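Envelope glycoprotein (Thogoto virus, PDB 5XEA) probably attaches the virus to a host-cell receptor and later drives fusion of the virion with the host membrane. Local coordinates at residues S24-S29 / C206-D211; T31-S36 / F195-E200; R124-W129 / T440-K445. All blocks are in the same frame, centred on the assembly; numbering follows the deposited sequence.

Contact 1. Residues S24-S29 / C206-D211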
loop_
_atom_site.group_PDB
_atom_site.type_symbol
_atom_site.label_atom_id
_atom_site.label_comp_id
_atom_site.label_asym_id
_atom_site.label_seq_id
_atom_site.Cartn_x
_atom_site.Cartn_y
_atom_site.Cartn_z
ATOM N N SER B 24 5.779 -28.815 -4.022
ATOM C CA SER B 24 4.831 -29.597 -4.806
ATOM C C SER B 24 3.437 -28.985 -4.735
ATOM O O SER B 24 3.085 -28.290 -3.775
ATOM C CB SER B 24 4.767 -31.053 -4.328
ATOM O OG SER B 24 4.318 -31.143 -2.989
ATOM N N LYS B 25 2.638 -29.284 -5.760
ATOM C CA LYS B 25 1.285 -28.764 -5.890
ATOM C C LYS B 25 0.282 -29.736 -5.280
ATOM O O LYS B 25 0.320 -30.938 -5.566
ATOM C CB LYS B 25 0.948 -28.508 -7.360
ATOM C CG LYS B 25 -0.413 -27.863 -7.577
ATOM C CD LYS B 25 -0.716 -27.650 -9.054
ATOM C CE LYS B 25 -2.059 -26.942 -9.265
ATOM N NZ LYS B 25 -3.219 -27.680 -8.693
ATOM N N LYS B 26 -0.615 -29.212 -4.442
ATOM C CA LYS B 26 -1.634 -29.999 -3.764
ATOM C C LYS B 26 -3.028 -29.486 -4.103
ATOM O O LYS B 26 -3.220 -28.305 -4.419
ATOM C CB LYS B 26 -1.468 -29.956 -2.237
ATOM C CG LYS B 26 -0.068 -30.199 -1.718
ATOM C CD LYS B 26 0.289 -31.668 -1.742
ATOM C CE LYS B 26 1.647 -31.906 -1.091
ATOM N NZ LYS B 26 2.111 -33.310 -1.279
ATOM N N LEU B 27 -4.001 -30.390 -4.028
ATOM C CA LEU B 27 -5.414 -30.044 -3.976
ATOM C C LEU B 27 -5.893 -30.475 -2.597
ATOM O O LEU B 27 -6.083 -31.667 -2.340
ATOM C CB LEU B 27 -6.209 -30.712 -5.088
ATOM C CG LEU B 27 -6.884 -29.702 -6.014
ATOM C CD1 LEU B 27 -5.829 -28.881 -6.737
ATOM C CD2 LEU B 27 -7.811 -30.390 -7.002
ATOM N N TYR B 28 -6.049 -29.504 -1.701
ATOM C CA TYR B 28 -6.481 -29.774 -0.338
ATOM C C TYR B 28 -7.998 -29.701 -0.238
ATOM O O TYR B 28 -8.633 -28.800 -0.793
ATOM C CB TYR B 28 -5.853 -28.782 0.640
ATOM C CG TYR B 28 -4.418 -29.086 0.992
ATOM C CD1 TYR B 28 -3.882 -30.349 0.774
ATOM C CD2 TYR B 28 -3.598 -28.113 1.547
ATOM C CE1 TYR B 28 -2.563 -30.634 1.100
ATOM C CE2 TYR B 28 -2.280 -28.387 1.877
ATOM C CZ TYR B 28 -1.768 -29.646 1.651
ATOM O OH TYR B 28 -0.459 -29.921 1.979
ATOM N N SER B 29 -8.576 -30.666 0.465
ATOM C CA SER B 29 -9.987 -30.605 0.791
ATOM C C SER B 29 -10.178 -29.750 2.035
ATOM O O SER B 29 -9.412 -29.843 2.999
ATOM C CB SER B 29 -10.556 -32.005 1.010
ATOM O OG SER B 29 -10.878 -32.614 -0.227
ATOM N N CYS B 206 -2.939 -25.469 -3.520
ATOM C CA CYS B 206 -1.870 -24.916 -2.706
ATOM C C CYS B 206 -0.540 -25.432 -3.230
ATOM O O CYS B 206 -0.451 -26.559 -3.730
ATOM C CB CYS B 206 -2.001 -25.316 -1.229
ATOM S SG CYS B 206 -3.553 -24.874 -0.437
ATOM N N PHE B 207 0.495 -24.606 -3.112
ATOM C CA PHE B 207 1.866 -25.052 -3.299
ATOM C C PHE B 207 2.486 -25.232 -1.923
ATOM O O PHE B 207 2.468 -24.305 -1.105
ATOM C CB PHE B 207 2.653 -24.064 -4.155
ATOM C CG PHE B 207 2.246 -24.091 -5.599
ATOM C CD1 PHE B 207 2.634 -25.153 -6.432
ATOM C CD2 PHE B 207 1.451 -23.097 -6.121
ATOM C CE1 PHE B 207 2.247 -25.193 -7.756
ATOM C CE2 PHE B 207 1.060 -23.127 -7.444
ATOM C CZ PHE B 207 1.463 -24.192 -8.273
ATOM N N VAL B 208 2.975 -26.435 -1.644
ATOM C CA VAL B 208 3.512 -26.764 -0.332
ATOM C C VAL B 208 5.010 -26.953 -0.468
ATOM O O VAL B 208 5.477 -27.753 -1.287
ATOM C CB VAL B 208 2.843 -27.997 0.285
ATOM C CG1 VAL B 208 3.564 -28.371 1.561
ATOM C CG2 VAL B 208 1.388 -27.691 0.588
ATOM N N ASP B 209 5.755 -26.214 0.341
ATOM C CA ASP B 209 7.209 -26.127 0.241
ATOM C C ASP B 209 7.779 -26.661 1.543
ATOM O O ASP B 209 7.824 -25.930 2.547
ATOM C CB ASP B 209 7.638 -24.681 -0.012
ATOM C CG ASP B 209 9.045 -24.564 -0.599
ATOM O OD1 ASP B 209 9.838 -25.511 -0.408
ATOM O OD2 ASP B 209 9.351 -23.519 -1.247
ATOM N N PRO B 210 8.177 -27.937 1.594
ATOM C CA PRO B 210 8.765 -28.483 2.826
ATOM C C PRO B 210 10.172 -27.984 3.116
ATOM O O PRO B 210 10.649 -28.170 4.246
ATOM C CB PRO B 210 8.759 -30.001 2.573
ATOM C CG PRO B 210 8.833 -30.112 1.094
ATOM C CD PRO B 210 8.038 -28.965 0.541
ATOM N N ASP B 211 10.851 -27.370 2.141
ATOM C CA ASP B 211 12.172 -26.787 2.366
ATOM C C ASP B 211 12.105 -25.263 2.364
ATOM O O ASP B 211 12.726 -24.609 1.520
ATOM C CB ASP B 211 13.170 -27.258 1.300
ATOM C CG ASP B 211 13.702 -28.647 1.567
ATOM O OD1 ASP B 211 13.838 -29.006 2.759
ATOM O OD2 ASP B 211 13.994 -29.363 0.584
#
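Tyr-28 and Val-208 meet at about a right angle: methyl CG2 of Val-208 sits 3.2 Å from the phenol OH of Tyr-28, a tight approach. The same methyl touches CG of Lys-26 at 3.7 Å, so it is gripped by two residues of the facing strand. Further round the Tyr-28 ring, SG of Cys-206 approaches CD2 at 3.8 Å in an oblique sulfur-aromatic contact. CG of Tyr-28 is anti to its carbonyl carbon (chi1 -78°); CB of Lys-26 lies above one face of the ring, offset toward the rim. On the opposite face of the sheet, CB of Lys-25 touches CE1 of Phe-207 at 3.6 Å; CG and CD stay 3.8 and 4.1 Å from that atom before the end of the lysine chain leads away.

The frame for these contacts is an antiparallel ladder. Ser-24 with Val-208 and Lys-26 with Cys-206 are hydrogen-bonded pairs, each closed by two backbone bonds, and Lys-25 with Phe-207 is the non-hydrogen-bonded pair between them. An angle of 131° between the strand directions shows strong twisting.

Phe-207 also meets Trp-404 edge-to-face and Phe-294 of the second subunit, so the Lys-25 and Phe-207 face of this central strand pair meets a trimer neighbour. Strand 221-226 pairs with the far side of strand 197-209, through backbone bonds between Phe-207 and Phe-223 and the disulfide Cys-206 to Cys-224.

Contact 2. Residues T31-S36 / F195-E200; sequences TRYTTS and FEIQRE
Thr-35 presses its methyl CG2 against the ring of Phe-195, 3.5 Å from CE1, and touches CG1 of Ile-197 with the same methyl. Its first torsion (chi1 51°) sets OG1 between the backbone N and the carbonyl carbon, where it bonds to the O of Ala-37, and leaves CG2 for the apolar contact. Tyr-33 extends this close-packed face: its CB meets CG2 of Ile-197 at 4.0 Å, while ring atom CE1 rests 3.7 Å from CG of Arg-199. The ring and the arginine chain lie side by side and point the same way, with the guanidinium plane turned 82° from the ring. Methyl CG2 of Thr-31 lies over one face of that guanidinium, toward its rim. Phe-151 and Leu-153 of strand 133-156, with Val-160 and Val-162 of strand 159-165, close over Phe-195, Ile-197, Tyr-33 and Thr-35.

The two segments are central neighbours in a six-stranded antiparallel sheet; the short strand segments 31-35 and 197-200 run 152° apart. Arg-32 with Glu-200 and Thr-34 with Gln-198 are hydrogen-bonded pairs; N of Gln-198 gives a nearly straight bond to O of Thr-34 (2.7 Å, 175°). Where the regular strand ends, OG of Ser-36 accepts from N of Glu-196 at 2.9 Å, while N of Ser-36 gives a longer bond (3.3 Å) to O of Glu-196.

The other face is polar and looser. NH2 of Arg-32 reaches OE1 of Glu-200 at 2.8 Å in a salt bridge whose hydrogen bond is weak in angle; NH1 of the same arginine pairs with Asp-226. Further along, a water accepts from OG1 of Thr-34 and donates to O of Thr-35 and OE1 of Gln-198, bridging side chains that do not touch directly; the Gln-198 leg is modelled short, its length doubtful.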
loop_
_atom_site.group_PDB
_atom_site.type_symbol
_atom_site.label_atom_id
_atom_site.label_comp_id
_atom_site.label_asym_id
_atom_site.label_seq_id
_atom_site.Cartn_x
_atom_site.Cartn_y
_atom_site.Cartn_z
ATOM N N THR B 31 -13.464 -27.424 4.351
ATOM C CA THR B 31 -14.760 -26.790 4.523
ATOM C C THR B 31 -14.544 -25.282 4.490
ATOM O O THR B 31 -13.767 -24.743 5.285
ATOM C CB THR B 31 -15.412 -27.215 5.837
ATOM O OG1 THR B 31 -15.478 -28.647 5.904
ATOM C CG2 THR B 31 -16.814 -26.650 5.929
ATOM N N ARG B 32 -15.207 -24.614 3.559
ATOM C CA ARG B 32 -15.089 -23.179 3.394
ATOM C C ARG B 32 -16.380 -22.511 3.839
ATOM O O ARG B 32 -17.474 -22.953 3.471
ATOM C CB ARG B 32 -14.787 -22.817 1.947
ATOM C CG ARG B 32 -14.511 -21.355 1.766
ATOM C CD ARG B 32 -14.219 -21.045 0.341
ATOM N NE ARG B 32 -15.434 -21.054 -0.447
ATOM C CZ ARG B 32 -15.442 -21.116 -1.768
ATOM N NH1 ARG B 32 -14.296 -21.187 -2.431
ATOM N NH2 ARG B 32 -16.591 -21.117 -2.427
ATOM N N TYR B 33 -16.248 -21.444 4.619
ATOM C CA TYR B 33 -17.373 -20.625 5.055
ATOM C C TYR B 33 -17.208 -19.227 4.478
ATOM O O TYR B 33 -16.202 -18.563 4.742
ATOM C CB TYR B 33 -17.441 -20.558 6.577
ATOM C CG TYR B 33 -17.552 -21.889 7.268
ATOM C CD1 TYR B 33 -18.796 -22.425 7.593
ATOM C CD2 TYR B 33 -16.416 -22.608 7.615
ATOM C CE1 TYR B 33 -18.904 -23.653 8.239
ATOM C CE2 TYR B 33 -16.511 -23.827 8.261
ATOM C CZ TYR B 33 -17.758 -24.348 8.571
ATOM O OH TYR B 33 -17.849 -25.562 9.213
ATOM N N THR B 34 -18.181 -18.792 3.681
ATOM C CA THR B 34 -18.209 -17.453 3.110
ATOM C C THR B 34 -19.571 -16.819 3.380
ATOM O O THR B 34 -20.462 -17.439 3.964
ATOM C CB THR B 34 -17.920 -17.469 1.605
ATOM O OG1 THR B 34 -18.914 -18.261 0.942
ATOM C CG2 THR B 34 -16.528 -18.023 1.323
ATOM N N THR B 35 -19.732 -15.573 2.934
ATOM C CA THR B 35 -20.933 -14.795 3.196
ATOM C C THR B 35 -21.604 -14.388 1.889
ATOM O O THR B 35 -20.963 -14.261 0.840
ATOM C CB THR B 35 -20.633 -13.526 4.040
ATOM O OG1 THR B 35 -19.563 -12.782 3.447
ATOM C CG2 THR B 35 -20.253 -13.893 5.465
ATOM N N SER B 36 -22.920 -14.173 1.988
ATOM C CA SER B 36 -23.705 -13.712 0.846
ATOM C C SER B 36 -23.227 -12.352 0.343
ATOM O O SER B 36 -23.127 -12.133 -0.869
ATOM C CB SER B 36 -25.184 -13.641 1.228
ATOM O OG SER B 36 -25.444 -14.340 2.441
ATOM N N PHE B 195 -26.888 -10.799 5.720
ATOM C CA PHE B 195 -26.299 -11.895 4.964
ATOM C C PHE B 195 -26.241 -13.110 5.874
ATOM O O PHE B 195 -26.416 -13.010 7.091
ATOM C CB PHE B 195 -24.900 -11.547 4.422
ATOM C CG PHE B 195 -23.895 -11.135 5.492
ATOM C CD1 PHE B 195 -23.283 -12.084 6.307
ATOM C CD2 PHE B 195 -23.538 -9.795 5.648
ATOM C CE1 PHE B 195 -22.361 -11.705 7.275
ATOM C CE2 PHE B 195 -22.616 -9.406 6.612
ATOM C CZ PHE B 195 -22.028 -10.360 7.428
ATOM N N GLU B 196 -25.967 -14.259 5.272
ATOM C CA GLU B 196 -25.787 -15.493 6.017
ATOM C C GLU B 196 -24.422 -16.092 5.714
ATOM O O GLU B 196 -23.859 -15.888 4.635
ATOM C CB GLU B 196 -26.887 -16.501 5.694
ATOM C CG GLU B 196 -28.233 -16.125 6.282
ATOM C CD GLU B 196 -29.382 -16.493 5.370
ATOM O OE1 GLU B 196 -29.256 -16.281 4.145
ATOM O OE2 GLU B 196 -30.406 -16.999 5.877
ATOM N N ILE B 197 -23.885 -16.806 6.696
ATOM C CA ILE B 197 -22.650 -17.551 6.507
ATOM C C ILE B 197 -23.013 -18.889 5.876
ATOM O O ILE B 197 -23.851 -19.627 6.405
ATOM C CB ILE B 197 -21.898 -17.734 7.834
ATOM C CG1 ILE B 197 -21.335 -16.387 8.303
ATOM C CG2 ILE B 197 -20.791 -18.755 7.682
ATOM C CD1 ILE B 197 -20.657 -16.446 9.652
ATOM N N GLN B 198 -22.394 -19.192 4.737
ATOM C CA GLN B 198 -22.680 -20.380 3.947
ATOM C C GLN B 198 -21.506 -21.341 4.026
ATOM O O GLN B 198 -20.347 -20.926 3.927
ATOM C CB GLN B 198 -22.950 -19.996 2.492
ATOM C CG GLN B 198 -23.810 -18.756 2.373
ATOM C CD GLN B 198 -24.059 -18.336 0.946
ATOM O OE1 GLN B 198 -23.142 -17.922 0.236
ATOM N NE2 GLN B 198 -25.311 -18.430 0.516
ATOM N N ARG B 199 -21.815 -22.624 4.200
ATOM C CA ARG B 199 -20.841 -23.702 4.308
ATOM C C ARG B 199 -20.737 -24.441 2.978
ATOM O O ARG B 199 -21.706 -24.520 2.219
ATOM C CB ARG B 199 -21.252 -24.659 5.431
ATOM C CG ARG B 199 -20.342 -25.842 5.665
ATOM C CD ARG B 199 -21.072 -26.924 6.445
ATOM N NE ARG B 199 -20.292 -28.152 6.531
ATOM C CZ ARG B 199 -19.795 -28.641 7.661
ATOM N NH1 ARG B 199 -20.004 -28.007 8.809
ATOM N NH2 ARG B 199 -19.095 -29.769 7.646
ATOM N N GLU B 200 -19.551 -24.983 2.693
ATOM C CA GLU B 200 -19.298 -25.567 1.382
ATOM C C GLU B 200 -18.022 -26.403 1.422
ATOM O O GLU B 200 -17.037 -26.013 2.058
ATOM C CB GLU B 200 -19.182 -24.467 0.321
ATOM C CG GLU B 200 -19.265 -24.940 -1.110
ATOM C CD GLU B 200 -19.184 -23.783 -2.092
ATOM O OE1 GLU B 200 -18.756 -22.686 -1.675
ATOM O OE2 GLU B 200 -19.549 -23.961 -3.274
HETATM O O HOH W 1 -20.880 -17.124 -0.588
#

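Contact 3. Residues R124-W129 / T440-K445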
loop_
_atom_site.group_PDB
_atom_site.type_symbol
_atom_site.label_atom_id
_atom_site.label_comp_id
_atom_site.label_asym_id
_atom_site.label_seq_id
_atom_site.Cartn_x
_atom_site.Cartn_y
_atom_site.Cartn_z
ATOM N N ARG B 124 -23.978 27.735 19.957
ATOM C CA ARG B 124 -23.494 27.865 21.326
ATOM C C ARG B 124 -23.800 29.274 21.818
ATOM O O ARG B 124 -23.225 30.239 21.319
ATOM C CB ARG B 124 -22.003 27.583 21.422
ATOM C CG ARG B 124 -21.468 27.935 22.815
ATOM C CD ARG B 124 -19.979 27.747 22.873
ATOM N NE ARG B 124 -19.458 28.093 24.180
ATOM C CZ ARG B 124 -18.176 28.005 24.505
ATOM N NH1 ARG B 124 -17.295 27.566 23.612
ATOM N NH2 ARG B 124 -17.775 28.352 25.717
ATOM N N ARG B 125 -24.701 29.397 22.788
ATOM C CA ARG B 125 -25.092 30.709 23.306
ATOM C C ARG B 125 -25.250 30.626 24.820
ATOM O O ARG B 125 -25.839 29.665 25.330
ATOM C CB ARG B 125 -26.403 31.182 22.653
ATOM C CG ARG B 125 -26.828 32.602 23.011
ATOM C CD ARG B 125 -27.948 33.096 22.085
ATOM N NE ARG B 125 -28.440 34.416 22.484
ATOM C CZ ARG B 125 -27.987 35.566 21.995
ATOM N NH1 ARG B 125 -27.025 35.567 21.077
ATOM N NH2 ARG B 125 -28.495 36.718 22.415
ATOM N N ASP B 126 -24.712 31.610 25.542
ATOM C CA ASP B 126 -24.905 31.665 26.997
ATOM C C ASP B 126 -25.196 33.094 27.464
ATOM O O ASP B 126 -24.636 33.587 28.446
ATOM C CB ASP B 126 -23.712 31.069 27.745
ATOM C CG ASP B 126 -22.397 31.757 27.427
ATOM O OD1 ASP B 126 -22.400 32.830 26.778
ATOM O OD2 ASP B 126 -21.351 31.211 27.850
ATOM N N ALA B 127 -26.119 33.755 26.774
ATOM C CA ALA B 127 -26.496 35.118 27.130
ATOM C C ALA B 127 -27.090 35.181 28.538
ATOM O O ALA B 127 -27.696 34.219 29.029
ATOM C CB ALA B 127 -27.489 35.669 26.111
ATOM N N ASN B 128 -26.909 36.339 29.187
ATOM C CA ASN B 128 -27.294 36.577 30.577
ATOM C C ASN B 128 -27.566 38.067 30.752
ATOM O O ASN B 128 -27.015 38.685 31.660
ATOM C CB ASN B 128 -26.160 36.127 31.513
ATOM C CG ASN B 128 -26.583 35.995 32.980
ATOM O OD1 ASN B 128 -27.767 35.874 33.305
ATOM N ND2 ASN B 128 -25.588 35.970 33.870
ATOM N N TRP B 129 -28.358 38.671 29.859
ATOM C CA TRP B 129 -28.420 40.122 29.793
ATOM C C TRP B 129 -29.589 40.713 30.581
ATOM O O TRP B 129 -29.742 41.939 30.593
ATOM C CB TRP B 129 -28.481 40.610 28.338
ATOM C CG TRP B 129 -29.436 39.865 27.461
ATOM C CD1 TRP B 129 -29.119 38.893 26.546
ATOM C CD2 TRP B 129 -30.855 40.049 27.375
ATOM N NE1 TRP B 129 -30.257 38.454 25.913
ATOM C CE2 TRP B 129 -31.335 39.146 26.402
ATOM C CE3 TRP B 129 -31.770 40.880 28.041
ATOM C CZ2 TRP B 129 -32.684 39.045 26.078
ATOM C CZ3 TRP B 129 -33.112 40.782 27.713
ATOM C CH2 TRP B 129 -33.554 39.870 26.738
ATOM N N THR B 440 -18.693 31.579 21.626
ATOM C CA THR B 440 -20.096 31.781 21.925
ATOM C C THR B 440 -20.678 32.869 21.021
ATOM O O THR B 440 -20.004 33.836 20.647
ATOM C CB THR B 440 -20.264 32.136 23.404
ATOM O OG1 THR B 440 -21.643 32.023 23.765
ATOM C CG2 THR B 440 -19.792 33.576 23.676
ATOM N N LYS B 441 -21.933 32.690 20.638
ATOM C CA LYS B 441 -22.607 33.631 19.749
ATOM C C LYS B 441 -23.608 34.425 20.595
ATOM O O LYS B 441 -24.809 34.157 20.583
ATOM C CB LYS B 441 -23.297 32.885 18.570
ATOM C CG LYS B 441 -22.479 31.713 17.965
ATOM C CD LYS B 441 -21.478 32.160 16.911
ATOM C CE LYS B 441 -20.797 30.944 16.208
ATOM N NZ LYS B 441 -19.997 30.095 17.153
ATOM N N ASN B 442 -23.098 35.404 21.347
ATOM C CA ASN B 442 -23.886 36.120 22.354
ATOM C C ASN B 442 -24.376 37.495 21.912
ATOM O O ASN B 442 -24.840 38.268 22.758
ATOM C CB ASN B 442 -23.090 36.277 23.653
ATOM C CG ASN B 442 -23.019 34.994 24.449
ATOM O OD1 ASN B 442 -23.731 34.021 24.159
ATOM N ND2 ASN B 442 -22.163 34.981 25.466
ATOM N N GLY B 443 -24.280 37.830 20.629
ATOM C CA GLY B 443 -24.960 39.015 20.129
ATOM C C GLY B 443 -26.343 38.617 19.648
ATOM O O GLY B 443 -26.504 37.492 19.176
ATOM N N GLY B 444 -27.350 39.489 19.764
ATOM C CA GLY B 444 -27.239 40.817 20.349
ATOM C C GLY B 444 -28.612 41.433 20.610
ATOM O O GLY B 444 -29.198 42.081 19.732
ATOM N N LYS B 445 -29.139 41.224 21.820
ATOM C CA LYS B 445 -30.506 41.620 22.146
ATOM C C LYS B 445 -30.572 42.255 23.532
ATOM O O LYS B 445 -29.629 42.178 24.323
ATOM C CB LYS B 445 -31.468 40.423 22.091
ATOM C CG LYS B 445 -31.183 39.418 20.986
ATOM C CD LYS B 445 -32.289 38.386 20.868
ATOM C CE LYS B 445 -32.643 37.798 22.219
ATOM N NZ LYS B 445 -33.838 36.917 22.137
HETATM O O HOH W 2 -22.288 28.062 17.662
#
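Arg-125 stretches its extended chain across the amide of Asn-442, CG passing 3.6 Å from OD1, with the guanidinium and amide planes almost perpendicular (88°). Its NH1 then serves two backbone carbonyls, Gly-443 O at 2.8 Å and, through a poorly angled weak bond, Lys-441 O at 2.7 Å. The Gly-443 bond is met from above the carbonyl plane. NH2 of Arg-125 forms a salt bridge with Asp-97.

Asn-442 returns the grip with both ends of its amide. OD1 takes N-H of Asp-126 on an in-plane lone pair (2.9 Å), and ND2 points at OD1 of Asp-126; that second bond is modelled at 2.5 Å, so its length is doubtful. OG1 of Thr-440 lies between OD1 of Asp-126 and OD1 of Asn-442, and its proton could go to either. A straight backbone bond, Lys-441 N to Arg-124 O at 2.9 Å, closes the near end, where a water also links N of Arg-124 to NZ of Lys-441, itself bonded to O of Tyr-439. At the far end the O of Lys-445 sits over one face of the Trp-129 ring, near the rim; Lys-445 is poorly ordered, so this overlap is less certain.

The two irregular segments run 39° apart. Trp-129 also packs on Ser-62 of the second subunit, and Arg-124, whose NH1 bonds to Met-437 O, on Tyr-439 of the third. The chain following helix 421-437 is laid against the loop 124-129, which rests on strands 40-56, 95-99 and 133-156: Trp-50 NE1 bonds to Arg-125 O, Asp-97 OD2 receives NE1 of Trp-129, and Ala-127 packs on Met-135.

In the fold
From the N terminus, strand 24-35 first supplies 24-29 to contact 1 and then 31-36 to contact 2. Both find partners on strand 197-209, reached in reverse order: 195-200 closes contact 2 and 206-211 closes contact 1, so contact 2 is nested inside the loop of contact 1. Residues 124-129 lie within both loops but wait until 440-445 for a partner, so contact 3 crosses the other two. Contacts 1 and 2 join one strand pair of the six-stranded sheet, their centres about 24 Å apart. Contact 3, its centre about 73 Å from that of contact 1, instead ties the C-terminal chain to the eight-stranded sheet's end of the molecule.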